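Local atomic coordinates of KmHsv2 (Kluyveromyces marxianus, PDB entry 3VU4), a protein that probably binds phosphoinositides on membranes as a seven-bladed beta-propeller of the PROPPIN family, related to the autophagy protein Atg18. Residues S19-C33 / L36-H48. Residues are numbered along the deposited sequence; the frame is centred on the assembly and turned at random.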
ATOM      1  N   SER A  19      26.270   1.920  -5.703  1.00 72.51           N
ATOM      2  CA  SER A  19      26.517   2.586  -4.383  1.00 72.57           C
ATOM      3  C   SER A  19      25.650   3.840  -4.204  1.00 71.00           C
ATOM      4  O   SER A  19      25.922   4.688  -3.348  1.00 70.93           O
ATOM      5  CB  SER A  19      27.994   2.965  -4.247  1.00 73.17           C
ATOM      6  OG  SER A  19      28.239   3.554  -2.981  1.00 75.17           O
ATOM      7  N   ASN A  20      24.617   3.949  -5.036  1.00 67.28           N
ATOM      8  CA  ASN A  20      23.670   5.057  -4.991  1.00 63.08           C
ATOM      9  C   ASN A  20      22.358   4.370  -4.598  1.00 59.52           C
ATOM     10  O   ASN A  20      21.491   4.122  -5.437  1.00 59.54           O
ATOM     11  CB  ASN A  20      23.574   5.709  -6.376  1.00 62.68           C
ATOM     12  CG  ASN A  20      22.663   6.910  -6.391  1.00 62.75           C
ATOM     13  OD1 ASN A  20      22.525   7.604  -5.383  1.00 63.80           O
ATOM     14  ND2 ASN A  20      22.046   7.178  -7.541  1.00 62.10           N
ATOM     15  N   PRO A  21      22.209   4.049  -3.302  1.00 55.77           N
ATOM     16  CA  PRO A  21      21.050   3.374  -2.710  1.00 54.33           C
ATOM     17  C   PRO A  21      19.734   4.125  -2.760  1.00 52.09           C
ATOM     18  O   PRO A  21      19.695   5.348  -2.629  1.00 52.87           O
ATOM     19  CB  PRO A  21      21.479   3.127  -1.257  1.00 53.46           C
ATOM     20  CG  PRO A  21      22.957   3.386  -1.246  1.00 54.88           C
ATOM     21  CD  PRO A  21      23.128   4.481  -2.242  1.00 54.62           C
ATOM     22  N   VAL A  22      18.656   3.373  -2.936  1.00 49.21           N
ATOM     23  CA  VAL A  22      17.323   3.946  -2.950  1.00 45.95           C
ATOM     24  C   VAL A  22      17.044   4.341  -1.496  1.00 43.68           C
ATOM     25  O   VAL A  22      17.232   3.543  -0.584  1.00 44.72           O
ATOM     26  CB  VAL A  22      16.311   2.904  -3.441  1.00 44.57           C
ATOM     27  CG1 VAL A  22      14.886   3.414  -3.280  1.00 45.21           C
ATOM     28  CG2 VAL A  22      16.599   2.593  -4.885  1.00 42.96           C
ATOM     29  N   THR A  23      16.623   5.578  -1.270  1.00 41.30           N
ATOM     30  CA  THR A  23      16.359   6.026   0.090  1.00 40.99           C
ATOM     31  C   THR A  23      14.869   5.993   0.423  1.00 41.96           C
ATOM     32  O   THR A  23      14.473   6.134   1.583  1.00 42.14           O
ATOM     33  CB  THR A  23      16.922   7.453   0.318  1.00 40.99           C
ATOM     34  OG1 THR A  23      16.472   8.324  -0.729  1.00 39.76           O
ATOM     35  CG2 THR A  23      18.446   7.425   0.317  1.00 40.89           C
ATOM     36  N   ASP A  24      14.049   5.799  -0.605  1.00 41.34           N
ATOM     37  CA  ASP A  24      12.605   5.725  -0.441  1.00 42.17           C
ATOM     38  C   ASP A  24      11.982   5.502  -1.810  1.00 42.08           C
ATOM     39  O   ASP A  24      12.558   5.878  -2.834  1.00 42.61           O
ATOM     40  CB  ASP A  24      12.061   7.015   0.184  1.00 42.63           C
ATOM     41  CG  ASP A  24      10.642   6.857   0.718  1.00 42.75           C
ATOM     42  OD1 ASP A  24      10.332   5.791   1.290  1.00 42.85           O
ATOM     43  OD2 ASP A  24       9.843   7.805   0.586  1.00 42.41           O
ATOM     44  N   TYR A  25      10.816   4.866  -1.820  1.00 39.83           N
ATOM     45  CA  TYR A  25      10.098   4.585  -3.053  1.00 39.20           C
ATOM     46  C   TYR A  25       8.635   4.390  -2.689  1.00 40.07           C
ATOM     47  O   TYR A  25       8.319   3.941  -1.592  1.00 40.08           O
ATOM     48  CB  TYR A  25      10.659   3.334  -3.740  1.00 37.45           C
ATOM     49  CG  TYR A  25      10.584   2.062  -2.922  1.00 36.26           C
ATOM     50  CD1 TYR A  25      11.240   1.956  -1.691  1.00 33.93           C
ATOM     51  CD2 TYR A  25       9.862   0.955  -3.386  1.00 34.89           C
ATOM     52  CE1 TYR A  25      11.178   0.778  -0.933  1.00 33.69           C
ATOM     53  CE2 TYR A  25       9.794  -0.229  -2.643  1.00 32.78           C
ATOM     54  CZ  TYR A  25      10.449  -0.309  -1.419  1.00 35.22           C
ATOM     55  OH  TYR A  25      10.369  -1.464  -0.676  1.00 33.98           O
ATOM     56  N   GLU A  26       7.741   4.731  -3.607  1.00 40.31           N
ATOM     57  CA  GLU A  26       6.321   4.613  -3.332  1.00 39.80           C
ATOM     58  C   GLU A  26       5.536   4.714  -4.637  1.00 39.01           C
ATOM     59  O   GLU A  26       5.988   5.354  -5.587  1.00 38.22           O
ATOM     60  CB  GLU A  26       5.918   5.731  -2.364  1.00 39.67           C
ATOM     61  CG  GLU A  26       4.514   5.640  -1.815  1.00 41.66           C
ATOM     62  CD  GLU A  26       4.260   4.325  -1.120  1.00 45.04           C
ATOM     63  OE1 GLU A  26       4.057   3.314  -1.831  1.00 47.12           O
ATOM     64  OE2 GLU A  26       4.274   4.301   0.131  1.00 42.35           O
ATOM     65  N   PHE A  27       4.375   4.061  -4.684  1.00 37.31           N
ATOM     66  CA  PHE A  27       3.513   4.080  -5.867  1.00 37.44           C
ATOM     67  C   PHE A  27       2.589   5.295  -5.802  1.00 38.10           C
ATOM     68  O   PHE A  27       2.362   5.839  -4.721  1.00 37.81           O
ATOM     69  CB  PHE A  27       2.641   2.824  -5.904  1.00 35.03           C
ATOM     70  CG  PHE A  27       3.413   1.555  -5.991  1.00 34.66           C
ATOM     71  CD1 PHE A  27       3.778   1.031  -7.226  1.00 31.19           C
ATOM     72  CD2 PHE A  27       3.803   0.886  -4.831  1.00 32.92           C
ATOM     73  CE1 PHE A  27       4.517  -0.134  -7.309  1.00 30.15           C
ATOM     74  CE2 PHE A  27       4.543  -0.280  -4.905  1.00 29.75           C
ATOM     75  CZ  PHE A  27       4.902  -0.792  -6.147  1.00 28.85           C
ATOM     76  N   ASN A  28       2.057   5.726  -6.944  1.00 39.00           N
ATOM     77  CA  ASN A  28       1.123   6.846  -6.916  1.00 42.21           C
ATOM     78  C   ASN A  28      -0.244   6.253  -6.558  1.00 42.69           C
ATOM     79  O   ASN A  28      -0.428   5.039  -6.631  1.00 43.52           O
ATOM     80  CB  ASN A  28       1.088   7.589  -8.258  1.00 43.50           C
ATOM     81  CG  ASN A  28       0.481   6.773  -9.380  1.00 46.05           C
ATOM     82  OD1 ASN A  28       0.193   5.576  -9.236  1.00 45.70           O
ATOM     83  ND2 ASN A  28       0.289   7.425 -10.525  1.00 45.15           N
ATOM     84  N   GLN A  29      -1.189   7.102  -6.173  1.00 43.11           N
ATOM     85  CA  GLN A  29      -2.516   6.668  -5.738  1.00 43.54           C
ATOM     86  C   GLN A  29      -3.261   5.565  -6.506  1.00 45.47           C
ATOM     87  O   GLN A  29      -4.053   4.846  -5.910  1.00 46.46           O
ATOM     88  CB  GLN A  29      -3.423   7.888  -5.591  1.00 43.65           C
ATOM     89  CG  GLN A  29      -2.876   8.982  -4.653  1.00 42.62           C
ATOM     90  CD  GLN A  29      -1.608   9.649  -5.180  1.00 43.05           C
ATOM     91  OE1 GLN A  29      -1.403   9.752  -6.388  1.00 44.99           O
ATOM     92  NE2 GLN A  29      -0.766  10.119  -4.274  1.00 44.19           N
ATOM     93  N   ASP A  30      -3.027   5.413  -7.806  1.00 47.94           N
ATOM     94  CA  ASP A  30      -3.713   4.365  -8.560  1.00 50.24           C
ATOM     95  C   ASP A  30      -2.757   3.252  -9.014  1.00 51.79           C
ATOM     96  O   ASP A  30      -3.115   2.404  -9.837  1.00 52.80           O
ATOM     97  CB  ASP A  30      -4.427   4.966  -9.776  1.00 53.34           C
ATOM     98  CG  ASP A  30      -3.471   5.330 -10.897  1.00 56.83           C
ATOM     99  OD1 ASP A  30      -2.438   5.976 -10.615  1.00 60.43           O
ATOM    100  OD2 ASP A  30      -3.753   4.978 -12.062  1.00 57.66           O
ATOM    101  N   GLN A  31      -1.544   3.258  -8.468  1.00 52.26           N
ATOM    102  CA  GLN A  31      -0.523   2.260  -8.797  1.00 52.10           C
ATOM    103  C   GLN A  31      -0.186   2.122 -10.271  1.00 51.50           C
ATOM    104  O   GLN A  31      -0.009   1.010 -10.761  1.00 52.15           O
ATOM    105  CB  GLN A  31      -0.916   0.880  -8.282  1.00 51.57           C
ATOM    106  CG  GLN A  31      -0.701   0.674  -6.818  1.00 54.91           C
ATOM    107  CD  GLN A  31      -1.891   1.074  -6.007  1.00 57.04           C
ATOM    108  OE1 GLN A  31      -1.890   0.938  -4.784  1.00 60.51           O
ATOM    109  NE2 GLN A  31      -2.928   1.561  -6.677  1.00 56.35           N
ATOM    110  N   SER A  32      -0.100   3.235 -10.983  1.00 50.84           N
ATOM    111  CA  SER A  32       0.247   3.173 -12.392  1.00 50.66           C
ATOM    112  C   SER A  32       1.667   3.711 -12.529  1.00 50.15           C
ATOM    113  O   SER A  32       2.313   3.558 -13.566  1.00 50.74           O
ATOM    114  CB  SER A  32      -0.740   3.999 -13.221  1.00 50.51           C
ATOM    115  OG  SER A  32      -0.843   5.328 -12.740  1.00 52.36           O
ATOM    116  N   CYS A  33       2.145   4.332 -11.454  1.00 48.90           N
ATOM    117  CA  CYS A  33       3.490   4.899 -11.414  1.00 47.35           C
ATOM    118  C   CYS A  33       4.176   4.638 -10.086  1.00 45.80           C
ATOM    119  O   CYS A  33       3.525   4.431  -9.055  1.00 44.23           O
ATOM    120  CB  CYS A  33       3.450   6.414 -11.632  1.00 48.86           C
ATOM    121  SG  CYS A  33       2.927   6.936 -13.262  1.00 53.52           S
ATOM    122  N   LEU A  36      10.781   7.116  -7.004  1.00 43.51           N
ATOM    123  CA  LEU A  36      11.871   6.610  -6.200  1.00 46.26           C
ATOM    124  C   LEU A  36      12.982   7.643  -6.024  1.00 47.22           C
ATOM    125  O   LEU A  36      13.206   8.482  -6.894  1.00 46.47           O
ATOM    126  CB  LEU A  36      12.344   5.310  -6.864  1.00 45.30           C
ATOM    127  CG  LEU A  36      13.758   4.817  -7.115  1.00 48.25           C
ATOM    128  CD1 LEU A  36      13.630   3.458  -7.807  1.00 46.44           C
ATOM    129  CD2 LEU A  36      14.533   5.783  -7.999  1.00 47.94           C
ATOM    130  N   SER A  37      13.651   7.596  -4.878  1.00 48.39           N
ATOM    131  CA  SER A  37      14.725   8.532  -4.590  1.00 49.54           C
ATOM    132  C   SER A  37      16.048   7.842  -4.259  1.00 52.08           C
ATOM    133  O   SER A  37      16.073   6.726  -3.719  1.00 51.83           O
ATOM    134  CB  SER A  37      14.329   9.444  -3.425  1.00 48.67           C
ATOM    135  OG  SER A  37      14.345   8.743  -2.196  1.00 45.78           O
ATOM    136  N   THR A  38      17.143   8.523  -4.588  1.00 53.29           N
ATOM    137  CA  THR A  38      18.489   8.028  -4.327  1.00 54.95           C
ATOM    138  C   THR A  38      19.239   9.146  -3.626  1.00 56.35           C
ATOM    139  O   THR A  38      18.647  10.155  -3.239  1.00 57.88           O
ATOM    140  CB  THR A  38      19.240   7.706  -5.622  1.00 55.69           C
ATOM    141  OG1 THR A  38      19.454   8.917  -6.358  1.00 57.98           O
ATOM    142  CG2 THR A  38      18.445   6.736  -6.478  1.00 55.94           C
ATOM    143  N   LEU A  39      20.545   8.970  -3.468  1.00 57.46           N
ATOM    144  CA  LEU A  39      21.368   9.981  -2.818  1.00 58.47           C
ATOM    145  C   LEU A  39      21.557  11.175  -3.752  1.00 58.88           C
ATOM    146  O   LEU A  39      21.829  12.293  -3.310  1.00 57.81           O
ATOM    147  CB  LEU A  39      22.735   9.393  -2.470  1.00 56.14           C
ATOM    148  CG  LEU A  39      22.724   8.192  -1.523  1.00 58.09           C
ATOM    149  CD1 LEU A  39      24.167   7.764  -1.210  1.00 55.09           C
ATOM    150  CD2 LEU A  39      21.981   8.557  -0.238  1.00 55.47           C
ATOM    151  N   LYS A  40      21.370  10.922  -5.043  1.00 59.26           N
ATOM    152  CA  LYS A  40      21.569  11.932  -6.066  1.00 60.43           C
ATOM    153  C   LYS A  40      20.338  12.450  -6.806  1.00 60.79           C
ATOM    154  O   LYS A  40      20.419  13.494  -7.455  1.00 62.29           O
ATOM    155  CB  LYS A  40      22.581  11.398  -7.084  1.00 61.21           C
ATOM    156  CG  LYS A  40      23.946  11.049  -6.480  1.00 62.34           C
ATOM    157  CD  LYS A  40      24.735  10.078  -7.358  1.00 63.69           C
ATOM    158  CE  LYS A  40      24.912  10.608  -8.774  1.00 65.30           C
ATOM    159  NZ  LYS A  40      25.659   9.641  -9.621  1.00 67.48           N
ATOM    160  N   SER A  41      19.208  11.752  -6.727  1.00 60.21           N
ATOM    161  CA  SER A  41      18.014  12.215  -7.442  1.00 58.77           C
ATOM    162  C   SER A  41      16.757  11.443  -7.094  1.00 58.43           C
ATOM    163  O   SER A  41      16.765  10.583  -6.216  1.00 60.09           O
ATOM    164  CB  SER A  41      18.221  12.064  -8.944  1.00 58.37           C
ATOM    165  OG  SER A  41      18.143  10.692  -9.306  1.00 56.51           O
ATOM    166  N   PHE A  42      15.672  11.777  -7.791  1.00 56.21           N
ATOM    167  CA  PHE A  42      14.412  11.074  -7.634  1.00 54.18           C
ATOM    168  C   PHE A  42      14.006  10.692  -9.051  1.00 52.94           C
ATOM    169  O   PHE A  42      14.232  11.447  -9.990  1.00 51.96           O
ATOM    170  CB  PHE A  42      13.354  11.925  -6.895  1.00 54.69           C
ATOM    171  CG  PHE A  42      12.654  12.974  -7.731  1.00 55.35           C
ATOM    172  CD1 PHE A  42      11.729  12.617  -8.712  1.00 55.24           C
ATOM    173  CD2 PHE A  42      12.845  14.329  -7.459  1.00 55.53           C
ATOM    174  CE1 PHE A  42      10.997  13.599  -9.403  1.00 54.95           C
ATOM    175  CE2 PHE A  42      12.117  15.312  -8.146  1.00 54.97           C
ATOM    176  CZ  PHE A  42      11.196  14.946  -9.116  1.00 53.20           C
ATOM    177  N   GLU A  43      13.456   9.494  -9.204  1.00 51.95           N
ATOM    178  CA  GLU A  43      13.063   8.986 -10.509  1.00 50.82           C
ATOM    179  C   GLU A  43      11.607   8.565 -10.460  1.00 50.80           C
ATOM    180  O   GLU A  43      11.093   8.222  -9.395  1.00 52.66           O
ATOM    181  CB  GLU A  43      13.917   7.769 -10.859  1.00 51.23           C
ATOM    182  CG  GLU A  43      15.388   7.916 -10.491  1.00 51.46           C
ATOM    183  CD  GLU A  43      16.161   8.741 -11.503  1.00 53.34           C
ATOM    184  OE1 GLU A  43      17.322   9.119 -11.213  1.00 52.85           O
ATOM    185  OE2 GLU A  43      15.606   9.000 -12.595  1.00 51.83           O
ATOM    186  N   ILE A  44      10.948   8.584 -11.612  1.00 49.26           N
ATOM    187  CA  ILE A  44       9.553   8.186 -11.697  1.00 47.21           C
ATOM    188  C   ILE A  44       9.401   7.224 -12.863  1.00 46.34           C
ATOM    189  O   ILE A  44       9.961   7.448 -13.935  1.00 45.92           O
ATOM    190  CB  ILE A  44       8.631   9.398 -11.922  1.00 48.18           C
ATOM    191  CG1 ILE A  44       8.773  10.377 -10.755  1.00 48.26           C
ATOM    192  CG2 ILE A  44       7.179   8.936 -12.036  1.00 47.69           C
ATOM    193  CD1 ILE A  44       8.020  11.678 -10.958  1.00 46.84           C
ATOM    194  N   TYR A  45       8.650   6.149 -12.645  1.00 45.55           N
ATOM    195  CA  TYR A  45       8.432   5.154 -13.685  1.00 45.91           C
ATOM    196  C   TYR A  45       6.966   4.799 -13.832  1.00 48.06           C
ATOM    197  O   TYR A  45       6.138   5.111 -12.975  1.00 49.07           O
ATOM    198  CB  TYR A  45       9.170   3.849 -13.364  1.00 43.17           C
ATOM    199  CG  TYR A  45      10.620   3.996 -12.968  1.00 43.42           C
ATOM    200  CD1 TYR A  45      10.977   4.497 -11.705  1.00 40.98           C
ATOM    201  CD2 TYR A  45      11.640   3.627 -13.850  1.00 40.15           C
ATOM    202  CE1 TYR A  45      12.315   4.625 -11.336  1.00 42.02           C
ATOM    203  CE2 TYR A  45      12.978   3.752 -13.493  1.00 41.59           C
ATOM    204  CZ  TYR A  45      13.309   4.248 -12.239  1.00 43.13           C
ATOM    205  OH  TYR A  45      14.634   4.348 -11.888  1.00 45.08           O
ATOM    206  N   ASN A  46       6.655   4.143 -14.940  1.00 50.07           N
ATOM    207  CA  ASN A  46       5.317   3.652 -15.181  1.00 51.92           C
ATOM    208  C   ASN A  46       5.484   2.225 -14.691  1.00 52.18           C
ATOM    209  O   ASN A  46       6.524   1.617 -14.948  1.00 51.62           O
ATOM    210  CB  ASN A  46       5.012   3.645 -16.669  1.00 56.40           C
ATOM    211  CG  ASN A  46       3.831   4.494 -17.008  1.00 60.42           C
ATOM    212  OD1 ASN A  46       3.871   5.713 -16.844  1.00 64.38           O
ATOM    213  ND2 ASN A  46       2.756   3.862 -17.469  1.00 62.20           N
ATOM    214  N   VAL A  47       4.506   1.684 -13.975  1.00 52.97           N
ATOM    215  CA  VAL A  47       4.648   0.316 -13.486  1.00 54.38           C
ATOM    216  C   VAL A  47       4.252  -0.727 -14.528  1.00 54.73           C
ATOM    217  O   VAL A  47       4.842  -1.806 -14.584  1.00 55.88           O
ATOM    218  CB  VAL A  47       3.850   0.086 -12.188  1.00 54.12           C
ATOM    219  CG1 VAL A  47       4.393   0.983 -11.091  1.00 55.64           C
ATOM    220  CG2 VAL A  47       2.393   0.371 -12.415  1.00 56.32           C
ATOM    221  N   HIS A  48       3.262  -0.420 -15.359  1.00 55.58           N
ATOM    222  CA  HIS A  48       2.874  -1.372 -16.388  1.00 57.37           C
ATOM    223  C   HIS A  48       2.354  -0.753 -17.681  1.00 56.35           C
ATOM    224  O   HIS A  48       1.253  -0.206 -17.727  1.00 55.43           O
ATOM    225  CB  HIS A  48       1.837  -2.363 -15.869  1.00 60.21           C
ATOM    226  CG  HIS A  48       1.638  -3.532 -16.786  1.00 63.61           C
ATOM    227  ND1 HIS A  48       2.606  -4.498 -16.976  1.00 63.05           N
ATOM    228  CD2 HIS A  48       0.619  -3.850 -17.620  1.00 63.36           C
ATOM    229  CE1 HIS A  48       2.192  -5.359 -17.888  1.00 64.26           C
ATOM    230  NE2 HIS A  48       0.990  -4.989 -18.295  1.00 65.68           N
TER
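Asn20 extends its side chain away from its own nitrogen (chi1 -177°) and so carries its amide across to the turn at Thr38-Lys40, while Thr23 and Ser37 both tuck their hydroxyls between backbone nitrogen and carbonyl (chi1 51° and 72°), which brings Thr23 OG1 to 2.6 Å from Ser37 OG. These contacts join the first three strands of a four-stranded antiparallel blade of the beta-propeller. Asparagine suits its place because a short side chain can offer a carbonyl to a turn: Leu39 N gives Asn20 OD1 a bent hydrogen bond of 3.1 Å. Thr38, in turn, uses OG1 to accept from the backbone nitrogens of Lys40 and Ser41, an ST turn and ST motif that hold the tight bend between strands. Beside it, Leu39 rests CD1 on Pro21 CD at 3.6 Å.

Serine suits position 37 because its short hydroxyl meets Thr23 OG1. In the backbone, Ser37 N donates to Asp24 O at 2.9 Å, and Thr23 N to Ser37 O. Thr23 OG1 also hydrogen-bonds the backbone O of Leu61, and Asp24 OD2 accepts from Val64 N and forms a salt bridge with Arg65, tying this edge to the next blade.

At the far end Asn28 OD1 accepts from Ser32 N at 2.9 Å, just past the type I turn Asn28-Gln31. Val47 N donates to Ser32 O at 2.9 Å, and branched Val47 sets its CG1 in the plane of the Phe27 ring, at the edge, 3.9 Å from Phe27 CD1.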